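Local coordinates for protein cellobiose 2-epimerase (Caldibacillus thermoamylovorans, PDB 5ZHB) that catalyses the reversible epimerisation of cellobiose at C2 of its reducing-end glucose unit, giving 4-O-beta-D-glucosyl-D-mannose, at residues 18-21 / 22-25; 49-52 / 53-57; 59-62 / 63-66; 78-81 / 82-86; 85-89 / 90-94. One frame throughout, in Å; residues are numbered along the deposited sequence.

Contact 1: residues 18-21 / 22-25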
# COMPACT_ATOMS: atom_id res chain seq x y z
N PRO A 18 -9.34 -17.05 1.21
CA PRO A 18 -10.73 -17.50 1.44
C PRO A 18 -11.61 -16.50 2.19
O PRO A 18 -12.80 -16.38 1.91
CB PRO A 18 -10.58 -18.83 2.22
CG PRO A 18 -9.19 -19.31 1.86
CD PRO A 18 -8.34 -18.04 1.65
N PHE A 19 -11.05 -15.76 3.17
CA PHE A 19 -11.86 -14.79 3.89
C PHE A 19 -12.38 -13.70 2.94
O PHE A 19 -13.57 -13.39 2.94
CB PHE A 19 -11.05 -14.15 5.02
CG PHE A 19 -11.66 -12.88 5.59
CD1 PHE A 19 -11.38 -11.63 5.05
CD2 PHE A 19 -12.50 -12.95 6.70
CE1 PHE A 19 -11.94 -10.49 5.58
CE2 PHE A 19 -13.06 -11.82 7.23
CZ PHE A 19 -12.75 -10.58 6.71
N TRP A 20 -11.48 -13.16 2.10
CA TRP A 20 -11.82 -12.14 1.12
C TRP A 20 -12.77 -12.67 0.05
O TRP A 20 -13.68 -11.95 -0.37
CB TRP A 20 -10.52 -11.55 0.56
CG TRP A 20 -9.84 -10.73 1.61
CD1 TRP A 20 -8.84 -11.07 2.47
CD2 TRP A 20 -10.30 -9.43 2.03
NE1 TRP A 20 -8.61 -10.07 3.37
CE2 TRP A 20 -9.50 -9.05 3.13
CE3 TRP A 20 -11.28 -8.57 1.56
CZ2 TRP A 20 -9.66 -7.82 3.74
CZ3 TRP A 20 -11.46 -7.35 2.18
CH2 TRP A 20 -10.68 -7.00 3.28
N ALA A 21 -12.60 -13.92 -0.39
CA ALA A 21 -13.53 -14.55 -1.33
C ALA A 21 -14.95 -14.64 -0.77
O ALA A 21 -15.90 -14.49 -1.55
CB ALA A 21 -13.03 -15.91 -1.74
N LYS A 22 -15.12 -14.81 0.55
CA LYS A 22 -16.42 -14.86 1.18
C LYS A 22 -17.10 -13.48 1.18
O LYS A 22 -18.25 -13.36 1.59
CB LYS A 22 -16.33 -15.42 2.60
CG LYS A 22 -16.15 -16.94 2.74
CD LYS A 22 -15.97 -17.49 4.16
CE LYS A 22 -14.53 -17.55 4.64
NZ LYS A 22 -14.27 -17.18 6.04
N LEU A 23 -16.39 -12.41 0.77
CA LEU A 23 -17.01 -11.09 0.69
C LEU A 23 -17.44 -10.75 -0.74
O LEU A 23 -17.79 -9.59 -1.01
CB LEU A 23 -16.04 -10.04 1.25
CG LEU A 23 -15.59 -10.21 2.70
CD1 LEU A 23 -14.73 -9.01 3.10
CD2 LEU A 23 -16.77 -10.39 3.70
N LYS A 24 -17.30 -11.69 -1.68
CA LYS A 24 -17.66 -11.44 -3.07
C LYS A 24 -19.15 -11.10 -3.13
O LYS A 24 -19.96 -11.82 -2.54
CB LYS A 24 -17.34 -12.65 -3.96
CG LYS A 24 -17.48 -12.44 -5.43
CD LYS A 24 -16.72 -13.47 -6.24
CE LYS A 24 -17.05 -13.45 -7.69
NZ LYS A 24 -18.38 -14.00 -7.94
N ASP A 25 -19.46 -9.97 -3.77
CA ASP A 25 -20.80 -9.42 -3.83
C ASP A 25 -21.30 -9.59 -5.26
O ASP A 25 -21.00 -8.77 -6.13
CB ASP A 25 -20.84 -7.97 -3.37
CG ASP A 25 -22.23 -7.35 -3.36
OD1 ASP A 25 -23.17 -8.03 -3.86
OD2 ASP A 25 -22.38 -6.24 -2.81
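Lys22 and Leu23, the first two residues beyond helix 2-21, fold their side chains back along the last helical turn, Lys22 over the backbone of Pro18 and Phe19 and Leu23 against the rings of Phe19 and Trp20. In Lys22, CG stands beside the backbone N (chi1 -76°) and the chain bends at chi3 and chi4, which lays the aliphatic part along the helix: CE comes within 3.4 Å of Pro18 O, and NZ ends 4.0 Å from Phe19 CA. Against the rings Leu23 uses one methyl. Its CD1 lies 4.0 Å from Phe19 CE1 and 3.8 Å from Trp20 CZ3, meeting both rings at a slant. The two rings belong to consecutive residues and converge because Phe19 CG is turned anti to its own N while Trp20 CG is anti to its carbonyl carbon. Phe19 CD1 then sits over one face of the indole near its rim, and Trp20 CD1 lies at the edge of the phenyl ring. This is the end of the first helix of an (alpha/alpha)6 barrel, the fold of the GlcNAc 2-epimerase family. Lys22 N still bonds Pro18 O at 3.1 Å, four residues back. The spacing then tightens to three: Leu23 N reaches Trp20 O at 3.0 Å, and Lys24 N closes a type I turn on Ala21 O at 3.1 Å. Trp20 NE1 is hydrogen-bonded to Glu351, and Lys24 NZ turns to Asp26 in a salt bridge.

Contact 2: residues 49-52 / 53-57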
# COMPACT_ATOMS: atom_id res chain seq x y z
N GLY A 49 -12.90 3.22 -3.26
CA GLY A 49 -12.21 3.18 -4.53
C GLY A 49 -10.85 2.52 -4.36
O GLY A 49 -10.50 1.60 -5.10
N ILE A 50 -10.11 2.98 -3.35
CA ILE A 50 -8.82 2.36 -3.04
C ILE A 50 -8.98 0.90 -2.61
O ILE A 50 -8.21 0.05 -3.06
CB ILE A 50 -8.00 3.20 -2.05
CG1 ILE A 50 -7.59 4.52 -2.73
CG2 ILE A 50 -6.76 2.41 -1.60
CD1 ILE A 50 -6.90 5.53 -1.84
N ALA A 51 -9.93 0.61 -1.72
CA ALA A 51 -10.17 -0.78 -1.33
C ALA A 51 -10.37 -1.65 -2.57
O ALA A 51 -9.85 -2.77 -2.65
CB ALA A 51 -11.33 -0.87 -0.36
N THR A 52 -11.11 -1.15 -3.57
CA THR A 52 -11.42 -1.95 -4.75
C THR A 52 -10.16 -2.20 -5.58
O THR A 52 -9.95 -3.31 -6.08
CB THR A 52 -12.53 -1.28 -5.59
OG1 THR A 52 -13.74 -1.12 -4.86
CG2 THR A 52 -12.87 -2.09 -6.82
N CYS A 53 -9.34 -1.15 -5.78
CA CYS A 53 -8.04 -1.32 -6.38
C CYS A 53 -7.23 -2.39 -5.64
O CYS A 53 -6.59 -3.22 -6.27
CB CYS A 53 -7.21 -0.04 -6.37
SG CYS A 53 -7.96 1.31 -7.31
N ARG A 54 -7.22 -2.33 -4.31
CA ARG A 54 -6.35 -3.22 -3.56
C ARG A 54 -6.82 -4.66 -3.70
O ARG A 54 -5.99 -5.57 -3.81
CB ARG A 54 -6.26 -2.76 -2.10
CG ARG A 54 -5.38 -1.52 -1.98
CD ARG A 54 -5.49 -1.00 -0.56
NE ARG A 54 -4.54 0.10 -0.42
CZ ARG A 54 -4.36 0.70 0.75
NH1 ARG A 54 -5.10 0.36 1.80
NH2 ARG A 54 -3.41 1.60 0.86
N GLN A 55 -8.13 -4.86 -3.67
CA GLN A 55 -8.72 -6.18 -3.92
C GLN A 55 -8.30 -6.70 -5.30
O GLN A 55 -7.88 -7.85 -5.41
CB GLN A 55 -10.24 -6.11 -3.76
CG GLN A 55 -10.70 -5.84 -2.35
CD GLN A 55 -12.06 -5.17 -2.35
OE1 GLN A 55 -12.63 -4.89 -3.41
NE2 GLN A 55 -12.57 -4.87 -1.15
N LEU A 56 -8.33 -5.84 -6.32
CA LEU A 56 -7.95 -6.24 -7.66
C LEU A 56 -6.47 -6.61 -7.69
O LEU A 56 -6.06 -7.61 -8.31
CB LEU A 56 -8.28 -5.13 -8.64
CG LEU A 56 -7.70 -5.28 -10.05
CD1 LEU A 56 -8.09 -6.60 -10.72
CD2 LEU A 56 -8.17 -4.12 -10.87
N TRP A 57 -5.64 -5.78 -7.04
CA TRP A 57 -4.20 -6.03 -7.03
C TRP A 57 -3.90 -7.38 -6.38
O TRP A 57 -3.14 -8.19 -6.95
CB TRP A 57 -3.43 -4.86 -6.38
CG TRP A 57 -1.96 -5.14 -6.42
CD1 TRP A 57 -1.07 -4.75 -7.38
CD2 TRP A 57 -1.25 -6.06 -5.55
NE1 TRP A 57 0.15 -5.31 -7.13
CE2 TRP A 57 0.07 -6.12 -6.03
CE3 TRP A 57 -1.60 -6.79 -4.42
CZ2 TRP A 57 1.04 -6.92 -5.42
CZ3 TRP A 57 -0.64 -7.55 -3.79
CH2 TRP A 57 0.66 -7.63 -4.31
O HOH W 1 -15.06 -3.78 -3.78
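Ile50 and Arg54, one helical turn apart, carry the side-chain packing of the contact: their side chains run side by side in the same direction, and Ile50 CG2 rests over one face of the guanidinium, 3.4 Å from Arg54 NE. The arginine chain is fully extended from CG to NE, and this keeps the flat group level with the methyl. Phe116 of helix 111-128 meets the same arginine in a cation-pi interaction.

Backbone bonds of a regular alpha-helix join the segments, from Cys53 N to Gly49 O through Leu56 N to Thr52 O. The extended Gln55 side chain passes close to this ladder, its CG 3.2 Å from Ala51 O.

A third, water-mediated link spans the slanted pair Thr52 and Gln55. Thr52 OG1 and Gln55 OE1 stand 4.2 Å apart, too far for direct bonding, and one water gives a hydrogen to each, at 3.2 Å from Thr52 OG1 and 2.7 Å from Gln55 OE1. Thr52 OG1 also bonds Gly48 O; with OG1 beside the backbone N (chi1 -60°), the hydroxyl faces back down the helix.

Helix 49-66 is part of the (alpha/alpha)6 barrel, and near its start the Ile50 methyl and the Phe116 ring probably help to hold the buried guanidinium in place, while water satisfies the buried pair Thr52 and Gln55.

Contact 3: residues 59-62 / 63-66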
# COMPACT_ATOMS: atom_id res chain seq x y z
N PHE A 59 -5.80 -10.13 -5.74
CA PHE A 59 -6.21 -11.32 -6.48
C PHE A 59 -5.39 -11.51 -7.75
O PHE A 59 -5.10 -12.66 -8.10
CB PHE A 59 -7.70 -11.26 -6.78
CG PHE A 59 -8.53 -11.62 -5.58
CD1 PHE A 59 -8.35 -12.84 -4.94
CD2 PHE A 59 -9.43 -10.71 -5.03
CE1 PHE A 59 -9.11 -13.16 -3.82
CE2 PHE A 59 -10.18 -11.05 -3.92
CZ PHE A 59 -10.01 -12.26 -3.32
N SER A 60 -5.06 -10.43 -8.46
CA SER A 60 -4.27 -10.53 -9.68
C SER A 60 -2.88 -11.08 -9.38
O SER A 60 -2.43 -12.02 -10.04
CB SER A 60 -4.13 -9.21 -10.39
OG SER A 60 -5.39 -8.70 -10.80
N ALA A 61 -2.22 -10.51 -8.36
CA ALA A 61 -0.89 -10.95 -7.95
C ALA A 61 -0.94 -12.39 -7.44
O ALA A 61 -0.00 -13.13 -7.70
CB ALA A 61 -0.31 -10.05 -6.88
N ALA A 62 -1.96 -12.75 -6.64
CA ALA A 62 -2.10 -14.12 -6.16
C ALA A 62 -2.14 -15.08 -7.35
O ALA A 62 -1.50 -16.14 -7.31
CB ALA A 62 -3.31 -14.31 -5.29
N TYR A 63 -2.89 -14.69 -8.39
CA TYR A 63 -3.01 -15.52 -9.58
C TYR A 63 -1.67 -15.61 -10.30
O TYR A 63 -1.26 -16.71 -10.69
CB TYR A 63 -4.12 -15.02 -10.51
CG TYR A 63 -4.26 -15.86 -11.76
CD1 TYR A 63 -4.78 -17.15 -11.70
CD2 TYR A 63 -3.87 -15.39 -13.01
CE1 TYR A 63 -4.92 -17.93 -12.83
CE2 TYR A 63 -3.98 -16.16 -14.15
CZ TYR A 63 -4.52 -17.44 -14.07
OH TYR A 63 -4.65 -18.21 -15.19
N ARG A 64 -0.95 -14.49 -10.43
CA ARG A 64 0.35 -14.45 -11.10
C ARG A 64 1.33 -15.43 -10.49
O ARG A 64 2.05 -16.13 -11.19
CB ARG A 64 0.97 -13.05 -11.01
CG ARG A 64 2.27 -12.92 -11.80
CD ARG A 64 2.79 -11.51 -11.97
NE ARG A 64 2.78 -10.71 -10.75
CZ ARG A 64 3.61 -10.85 -9.72
NH1 ARG A 64 4.70 -11.57 -9.82
NH2 ARG A 64 3.35 -10.22 -8.58
N VAL A 65 1.36 -15.47 -9.15
CA VAL A 65 2.37 -16.20 -8.43
C VAL A 65 1.90 -17.64 -8.22
O VAL A 65 2.71 -18.55 -8.36
CB VAL A 65 2.67 -15.55 -7.07
CG1 VAL A 65 3.55 -16.44 -6.20
CG2 VAL A 65 3.29 -14.16 -7.24
N LEU A 66 0.62 -17.83 -7.88
CA LEU A 66 0.17 -19.14 -7.45
C LEU A 66 -0.68 -19.85 -8.50
O LEU A 66 -0.88 -21.05 -8.36
CB LEU A 66 -0.61 -19.03 -6.15
CG LEU A 66 0.18 -18.47 -4.97
CD1 LEU A 66 -0.77 -18.18 -3.82
CD2 LEU A 66 1.30 -19.42 -4.55
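Arg64 curls back toward Ala61, three residues earlier on helix 49-66. Its CB starts over the preceding turn, 3.5 Å from Ala61 O and 3.7 Å from Ser60 O. From there CG leaves anti to the backbone N (chi1 -175°), carrying the chain out from the helix, until a bend at chi3 (46°) swings the head group round. NE forms a salt bridge with Glu123 and NH1 another with Glu386; Arg126 brings a like charge close to Arg64 NE, which the bridge to Glu123 probably helps to offset. NH2 returns to the helix, 4.0 Å from Ala61 CB, with the methyl lying obliquely to the guanidinium.

The (alpha/alpha)6 barrel of this family is built from helices that run against one another, and helix 49-66 touches four of them here, helix 2-21, helix 69-86, helix 111-128 and helix 375-387, with Ala61 packed on Leu382 and Ala62 on Leu17.

Beneath the side chains the backbone bonds run from each residue to the fourth before it, Arg64 N to Ser60 O at 2.9 Å and Leu66 N to Ala62 O at 2.8 Å. Branched chains of the last turn lie close to the same carbonyls, Val65 CG2 at 3.5 Å from Ala61 O and Leu66 CB at 3.2 Å from Ala62 O. Tyr63 sends its ring away from the preceding turn, and its OH bonds Glu69.

Contact 4: residues 78-81 / 82-86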
# COMPACT_ATOMS: atom_id res chain seq x y z
N ALA A 78 -13.34 -8.02 -9.39
CA ALA A 78 -12.85 -6.74 -8.89
C ALA A 78 -12.67 -5.74 -10.03
O ALA A 78 -13.04 -4.57 -9.91
CB ALA A 78 -11.58 -6.94 -8.09
N TYR A 79 -12.14 -6.22 -11.17
CA TYR A 79 -11.90 -5.39 -12.33
C TYR A 79 -13.20 -4.76 -12.85
O TYR A 79 -13.25 -3.54 -13.12
CB TYR A 79 -11.19 -6.21 -13.41
CG TYR A 79 -11.01 -5.41 -14.68
CD1 TYR A 79 -9.99 -4.49 -14.80
CD2 TYR A 79 -11.87 -5.59 -15.76
CE1 TYR A 79 -9.82 -3.75 -15.95
CE2 TYR A 79 -11.71 -4.85 -16.91
CZ TYR A 79 -10.68 -3.93 -17.01
OH TYR A 79 -10.45 -3.22 -18.14
N ARG A 80 -14.24 -5.60 -12.97
CA ARG A 80 -15.57 -5.17 -13.38
C ARG A 80 -16.11 -4.05 -12.50
O ARG A 80 -16.55 -3.03 -12.99
CB ARG A 80 -16.58 -6.33 -13.36
CG ARG A 80 -16.31 -7.34 -14.47
CD ARG A 80 -17.47 -8.32 -14.60
NE ARG A 80 -17.52 -9.39 -13.59
CZ ARG A 80 -16.82 -10.53 -13.60
NH1 ARG A 80 -16.06 -10.87 -14.63
NH2 ARG A 80 -16.91 -11.34 -12.56
N PHE A 81 -16.08 -4.24 -11.18
CA PHE A 81 -16.60 -3.21 -10.29
C PHE A 81 -15.79 -1.92 -10.39
O PHE A 81 -16.35 -0.82 -10.29
CB PHE A 81 -16.56 -3.72 -8.85
CG PHE A 81 -17.40 -2.82 -7.95
CD1 PHE A 81 -18.78 -2.79 -8.10
CD2 PHE A 81 -16.83 -2.02 -6.95
CE1 PHE A 81 -19.56 -2.02 -7.24
CE2 PHE A 81 -17.61 -1.21 -6.16
CZ PHE A 81 -18.97 -1.23 -6.28
N LEU A 82 -14.46 -2.06 -10.49
CA LEU A 82 -13.58 -0.91 -10.59
C LEU A 82 -13.91 -0.10 -11.84
O LEU A 82 -14.05 1.11 -11.74
CB LEU A 82 -12.10 -1.30 -10.57
CG LEU A 82 -11.10 -0.15 -10.64
CD1 LEU A 82 -11.12 0.64 -9.32
CD2 LEU A 82 -9.70 -0.62 -10.97
N THR A 83 -13.99 -0.75 -13.01
CA THR A 83 -14.13 -0.01 -14.26
C THR A 83 -15.57 0.43 -14.50
O THR A 83 -15.78 1.46 -15.15
CB THR A 83 -13.57 -0.81 -15.44
OG1 THR A 83 -14.11 -2.12 -15.36
CG2 THR A 83 -12.06 -0.92 -15.39
N GLU A 84 -16.56 -0.30 -13.94
CA GLU A 84 -17.97 -0.02 -14.19
C GLU A 84 -18.52 1.07 -13.26
O GLU A 84 -19.21 1.96 -13.74
CB GLU A 84 -18.77 -1.32 -14.08
CG GLU A 84 -18.52 -2.20 -15.30
CD GLU A 84 -19.08 -3.59 -15.17
OE1 GLU A 84 -19.88 -3.81 -14.23
OE2 GLU A 84 -18.66 -4.47 -15.96
N TYR A 85 -18.15 1.04 -11.96
CA TYR A 85 -18.70 1.94 -10.96
C TYR A 85 -17.67 2.92 -10.36
O TYR A 85 -18.02 4.06 -10.08
CB TYR A 85 -19.38 1.08 -9.89
CG TYR A 85 -20.56 0.31 -10.47
CD1 TYR A 85 -21.76 0.95 -10.79
CD2 TYR A 85 -20.45 -1.05 -10.73
CE1 TYR A 85 -22.81 0.25 -11.36
CE2 TYR A 85 -21.51 -1.77 -11.27
CZ TYR A 85 -22.68 -1.11 -11.61
OH TYR A 85 -23.69 -1.86 -12.16
N VAL A 86 -16.44 2.47 -10.06
CA VAL A 86 -15.52 3.32 -9.30
C VAL A 86 -14.94 4.38 -10.23
O VAL A 86 -14.72 5.52 -9.80
CB VAL A 86 -14.41 2.55 -8.57
CG1 VAL A 86 -13.40 3.49 -7.89
CG2 VAL A 86 -14.99 1.55 -7.58
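Thr83 crosses obliquely above the ring of Tyr79, one turn earlier, and puts its methyl over a ring face: CG2 sits 4.0 Å from the Tyr79 ring centroid, a CH-pi contact displaced toward the rim. The same threonine turns OG1 into the crowded position between its backbone N and carbonyl carbon (chi1 49°), where it donates to Tyr79 O at 2.8 Å. Thr83 N donates to that carbonyl as well, so two hydrogens grip Tyr79 O. Tyr79 OH is bonded to Glu132, and the ring is stacked with Tyr124.

Phe81 and Tyr85 cross nearly at right angles as side chains, yet their ring planes are only 40° apart, neither stacked nor edge-to-face. Phe81 CD1 approaches Tyr85 CD2 at 3.6 Å, while Tyr85 CB lies over one face of the phenyl ring. Val86 crosses Phe81 at about a right angle, its CG2 on the same side of the ring as Tyr85 CB and 4.1 Å from Phe81 CE2. On the exposed surface Arg80 and Glu84 lie alongside, pointing the same way, but Arg80 NE and Glu84 OE2 stay 5.6 Å apart.

The backbone widens as helix 69-86 ends. Phe81 O accepts both Tyr85 N at 3.1 Å and Val86 N at 3.3 Å, the second being the bond of a pi-type turn. Tyr79 O thus takes a hydroxyl besides its helical N-H, and at the helix end Phe81 O takes two N-H groups, while the charges of Arg80 and Glu84, not in contact, probably attract each other only weakly.

Contact 5: residues 85-89 / 90-94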
# COMPACT_ATOMS: atom_id res chain seq x y z
N TYR A 85 -18.15 1.04 -11.96
CA TYR A 85 -18.70 1.94 -10.96
C TYR A 85 -17.67 2.92 -10.36
O TYR A 85 -18.02 4.06 -10.08
CB TYR A 85 -19.38 1.08 -9.89
CG TYR A 85 -20.56 0.31 -10.47
CD1 TYR A 85 -21.76 0.95 -10.79
CD2 TYR A 85 -20.45 -1.05 -10.73
CE1 TYR A 85 -22.81 0.25 -11.36
CE2 TYR A 85 -21.51 -1.77 -11.27
CZ TYR A 85 -22.68 -1.11 -11.61
OH TYR A 85 -23.69 -1.86 -12.16
N VAL A 86 -16.44 2.47 -10.06
CA VAL A 86 -15.52 3.32 -9.30
C VAL A 86 -14.94 4.38 -10.23
O VAL A 86 -14.72 5.52 -9.80
CB VAL A 86 -14.41 2.55 -8.57
CG1 VAL A 86 -13.40 3.49 -7.89
CG2 VAL A 86 -14.99 1.55 -7.58
N PHE A 87 -14.69 4.03 -11.51
CA PHE A 87 -14.25 4.96 -12.53
C PHE A 87 -15.41 5.89 -12.85
O PHE A 87 -16.54 5.45 -13.01
CB PHE A 87 -13.72 4.24 -13.78
CG PHE A 87 -12.96 5.13 -14.76
CD1 PHE A 87 -13.65 5.87 -15.74
CD2 PHE A 87 -11.57 5.28 -14.70
CE1 PHE A 87 -12.96 6.70 -16.63
CE2 PHE A 87 -10.88 6.12 -15.59
CZ PHE A 87 -11.58 6.83 -16.54
N ASP A 88 -15.11 7.19 -12.92
CA ASP A 88 -16.10 8.21 -13.25
C ASP A 88 -16.07 8.39 -14.78
O ASP A 88 -15.16 9.01 -15.30
CB ASP A 88 -15.73 9.50 -12.57
CG ASP A 88 -16.55 10.73 -12.95
OD1 ASP A 88 -17.46 10.62 -13.85
OD2 ASP A 88 -16.32 11.77 -12.31
N HIS A 89 -17.02 7.79 -15.51
CA HIS A 89 -16.91 7.83 -16.97
C HIS A 89 -17.17 9.22 -17.55
O HIS A 89 -16.80 9.45 -18.70
CB HIS A 89 -17.75 6.75 -17.64
CG HIS A 89 -17.27 5.40 -17.31
ND1 HIS A 89 -16.26 4.74 -17.99
CD2 HIS A 89 -17.66 4.59 -16.30
CE1 HIS A 89 -16.08 3.56 -17.42
NE2 HIS A 89 -16.92 3.45 -16.40
N GLN A 90 -17.75 10.13 -16.77
CA GLN A 90 -17.94 11.50 -17.22
C GLN A 90 -16.70 12.37 -16.99
O GLN A 90 -16.15 12.91 -17.95
CB GLN A 90 -19.22 12.07 -16.60
CG GLN A 90 -19.52 13.46 -17.15
CD GLN A 90 -20.90 13.99 -16.83
OE1 GLN A 90 -21.64 13.45 -16.01
NE2 GLN A 90 -21.24 15.11 -17.46
N TYR A 91 -16.24 12.56 -15.74
CA TYR A 91 -15.14 13.47 -15.49
C TYR A 91 -13.80 12.72 -15.39
O TYR A 91 -12.78 13.38 -15.22
CB TYR A 91 -15.43 14.35 -14.27
CG TYR A 91 -16.60 15.30 -14.52
CD1 TYR A 91 -16.49 16.29 -15.49
CD2 TYR A 91 -17.83 15.15 -13.88
CE1 TYR A 91 -17.55 17.14 -15.77
CE2 TYR A 91 -18.90 15.99 -14.16
CZ TYR A 91 -18.75 17.00 -15.10
OH TYR A 91 -19.76 17.85 -15.43
N LYS A 92 -13.82 11.38 -15.47
CA LYS A 92 -12.61 10.55 -15.49
C LYS A 92 -11.97 10.41 -14.09
O LYS A 92 -12.10 11.26 -13.21
CB LYS A 92 -11.56 11.03 -16.50
CG LYS A 92 -12.08 11.31 -17.92
CD LYS A 92 -12.91 10.18 -18.53
CE LYS A 92 -13.50 10.52 -19.88
NZ LYS A 92 -14.42 9.44 -20.27
N GLY A 93 -11.26 9.29 -13.91
CA GLY A 93 -10.54 8.97 -12.69
C GLY A 93 -11.45 8.25 -11.70
O GLY A 93 -12.65 8.11 -11.94
N LEU A 94 -10.86 7.79 -10.59
CA LEU A 94 -11.54 6.91 -9.64
C LEU A 94 -12.15 7.75 -8.54
O LEU A 94 -11.47 8.61 -7.99
CB LEU A 94 -10.58 5.89 -9.03
CG LEU A 94 -9.75 5.05 -10.00
CD1 LEU A 94 -8.89 4.07 -9.20
CD2 LEU A 94 -10.63 4.31 -10.99
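Asp88 holds the turn through its carboxylate: OD1 accepts Gln90 N and Tyr91 N, each at 3.0 Å, both from the same face of the carboxylate plane. The bond to Gln90 N, two residues on, makes this an Asx turn. CG lies anti to the Asp88 N (chi1 172°), which turns the carboxylate toward residues 90 and 91. OD2 comes near the plane of the Tyr91 ring, at its edge, and forms salt bridges with Lys109 and Arg162; these positive charges probably favour the ionised aspartate.

Backbone bonds close the loop. Asp88 N donates to Gly93 O at 2.8 Å, in a nearly straight bond, and a weak bond joins Lys92 N to Asp88 O. Phe87 and Leu94 form a single beta bridge. Positive phi at Lys92 and Gly93 helps to bring the chain back. Lys92 NZ adds a bond from a side chain, 2.9 Å from His89 O.

Round Phe87 the contacts are of two kinds: the backbone Gly93 N lies over one ring face, 3.6 Å from Phe87 CE2, and the apolar Leu94 CD2 approaches obliquely, 3.9 Å from Phe87 CD2. Val86 CG1 touches Leu94 CB at 3.9 Å.

The loop follows helix 69-86 and leads toward strand 97-98. His89 NE2 bonds Thr83 O of the helix just left, Leu94 packs on Cys53 of helix 49-66, and the Phe87 ring meets Tyr136 of helix 131-145.

In the fold
Contacts 2 and 3 occupy the two halves of helix 49-66, contact 2 wholly buried about 10 Å from the chain centre and contact 3 further out. Contact 4, on the next helix, 69-86, is also largely buried, though Arg80 and Glu84 are exposed; it packs on contact 2 through Leu82 and shares Tyr85 and Val86 with contact 5. Contacts 1 and 5, partly buried about 20 and 21 Å from the centre, both follow helix ends, yet contact 1 closes with a backbone turn, contact 5 with a carboxylate and neighbouring positive charges. Contact 1 meets contact 3 through Trp20 and Phe59. A bridging water marks contact 2, an arginine turned to glutamates of other helices contact 3, and aromatic rings contact 4.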